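Local coordinates for protein putative transcriptional regulator, sugar-binding family (Arthrobacter aurescens, PDB 3NZE) that probably acts as a SorC-family transcriptional regulator that binds DNA and, through this domain, a carbohydrate effector, at residues R221-R224 against R225-C228. Numbering follows the deposited sequence.
Sequences RQVR and RRIC
Arg226 turns its guanidinium back over the loop that precedes it and gives NH2 to the carbonyl O of Val223, a hydrogen bond of 2.8 Å with an N-H...O angle of 163°. That oxygen lies at the edge of the guanidinium, in its plane. The chain is bent twice, at chi2 (101°, away from a staggered value) and at chi3 (61°), which brings NH2 to the Val223 carbonyl. A water links the same group to the backbone of Arg221: it donates to Arg221 O at 3.0 Å and accepts from Arg226 NH1 at 3.1 Å. With NE bonded to Leu247 O and NH1 also to Gly246 O, the guanidinium is fixed in rotation by backbone carbonyls from two loops. A leucine here would probably leave the carbonyls of Val223, Gly246 and Leu247 without the N-H groups that hold them and the two loops less firmly joined. Arg225 NE forms a salt bridge with Asp250.

Van der Waals contacts complete the turn. Arg221 CA sits over one guanidinium face of Arg226, 4.0 Å above the plane, and Val223 CB meets Arg226 CD at 3.9 Å. The Arg224 guanidinium comes obliquely to Arg225 CG, NH1 at 4.0 Å, while CB, CG and CD of Arg225 lie on the Arg224 carbonyl.

The loop leads from helix 217-221 into strand 225-230, which runs parallel to and between strands 153-160 and 250-254, with Val223 packed on Met151.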
loop_
_atom_site.group_PDB
_atom_site.type_symbol
_atom_site.label_atom_id
_atom_site.label_comp_id
_atom_site.label_asym_id
_atom_site.label_seq_id
_atom_site.Cartn_x
_atom_site.Cartn_y
_atom_site.Cartn_z
ATOM N N ARG A 221 -2.247 11.003 5.463
ATOM C CA ARG A 221 -3.516 11.703 5.374
ATOM C C ARG A 221 -3.376 13.120 4.819
ATOM O O ARG A 221 -4.368 13.731 4.451
ATOM C CB ARG A 221 -4.237 11.708 6.730
ATOM C CG ARG A 221 -4.900 10.374 7.080
ATOM C CD ARG A 221 -5.774 10.487 8.341
ATOM N NE ARG A 221 -4.982 10.611 9.559
ATOM C CZ ARG A 221 -4.620 9.591 10.335
ATOM N NH1 ARG A 221 -4.984 8.351 10.035
ATOM N NH2 ARG A 221 -3.890 9.815 11.422
ATOM N N GLN A 222 -2.149 13.635 4.754
ATOM C CA GLN A 222 -1.939 14.980 4.219
ATOM C C GLN A 222 -1.561 14.949 2.742
ATOM O O GLN A 222 -1.436 15.999 2.107
ATOM C CB GLN A 222 -0.856 15.738 5.002
ATOM C CG GLN A 222 -0.851 15.498 6.508
ATOM C CD GLN A 222 -2.207 15.726 7.151
ATOM O OE1 GLN A 222 -2.945 16.636 6.768
ATOM N NE2 GLN A 222 -2.541 14.898 8.139
ATOM N N VAL A 223 -1.346 13.749 2.204
ATOM C CA VAL A 223 -0.987 13.616 0.804
ATOM C C VAL A 223 -2.256 13.821 -0.026
ATOM O O VAL A 223 -3.347 13.398 0.368
ATOM C CB VAL A 223 -0.352 12.250 0.521
ATOM C CG1 VAL A 223 -0.084 12.071 -0.979
ATOM C CG2 VAL A 223 0.934 12.104 1.306
ATOM N N ARG A 224 -2.119 14.484 -1.168
ATOM C CA ARG A 224 -3.297 14.884 -1.937
ATOM C C ARG A 224 -4.173 13.732 -2.442
ATOM O O ARG A 224 -5.384 13.721 -2.219
ATOM C CB ARG A 224 -2.913 15.790 -3.097
ATOM C CG ARG A 224 -4.099 16.600 -3.568
ATOM C CD ARG A 224 -3.781 17.397 -4.800
ATOM N NE ARG A 224 -3.849 16.566 -5.986
ATOM C CZ ARG A 224 -2.781 16.160 -6.655
ATOM N NH1 ARG A 224 -2.918 15.404 -7.735
ATOM N NH2 ARG A 224 -1.580 16.528 -6.242
ATOM N N ARG A 225 -3.565 12.783 -3.139
ATOM C CA ARG A 225 -4.267 11.592 -3.586
ATOM C C ARG A 225 -3.560 10.353 -3.037
ATOM O O ARG A 225 -2.335 10.229 -3.128
ATOM C CB ARG A 225 -4.326 11.524 -5.121
ATOM C CG ARG A 225 -5.063 12.695 -5.805
ATOM C CD ARG A 225 -6.564 12.715 -5.496
ATOM N NE ARG A 225 -7.348 11.743 -6.264
ATOM C CZ ARG A 225 -7.904 11.978 -7.456
ATOM N NH1 ARG A 225 -7.758 13.159 -8.049
ATOM N NH2 ARG A 225 -8.612 11.030 -8.061
ATOM N N ARG A 226 -4.346 9.437 -2.477
ATOM C CA ARG A 226 -3.825 8.190 -1.934
ATOM C C ARG A 226 -4.564 7.039 -2.601
ATOM O O ARG A 226 -5.763 6.846 -2.385
ATOM C CB ARG A 226 -4.009 8.127 -0.415
ATOM C CG ARG A 226 -3.065 9.040 0.357
ATOM C CD ARG A 226 -3.746 10.304 0.797
ATOM N NE ARG A 226 -4.879 10.031 1.683
ATOM C CZ ARG A 226 -5.707 10.964 2.128
ATOM N NH1 ARG A 226 -6.725 10.630 2.916
ATOM N NH2 ARG A 226 -5.523 12.229 1.782
ATOM N N ILE A 227 -3.848 6.285 -3.422
ATOM C CA ILE A 227 -4.472 5.248 -4.242
ATOM C C ILE A 227 -4.211 3.918 -3.574
ATOM O O ILE A 227 -3.062 3.490 -3.444
ATOM C CB ILE A 227 -3.915 5.209 -5.685
ATOM C CG1 ILE A 227 -4.208 6.516 -6.428
ATOM C CG2 ILE A 227 -4.553 4.091 -6.482
ATOM C CD1 ILE A 227 -3.289 7.645 -6.097
ATOM N N CYS A 228 -5.293 3.283 -3.144
ATOM C CA CYS A 228 -5.239 2.054 -2.373
ATOM C C CYS A 228 -5.735 0.905 -3.238
ATOM O O CYS A 228 -6.840 0.964 -3.794
ATOM C CB CYS A 228 -6.127 2.215 -1.134
ATOM S SG CYS A 228 -6.192 0.756 -0.087
HETATM O O HOH W 1 -7.362 13.245 4.514
#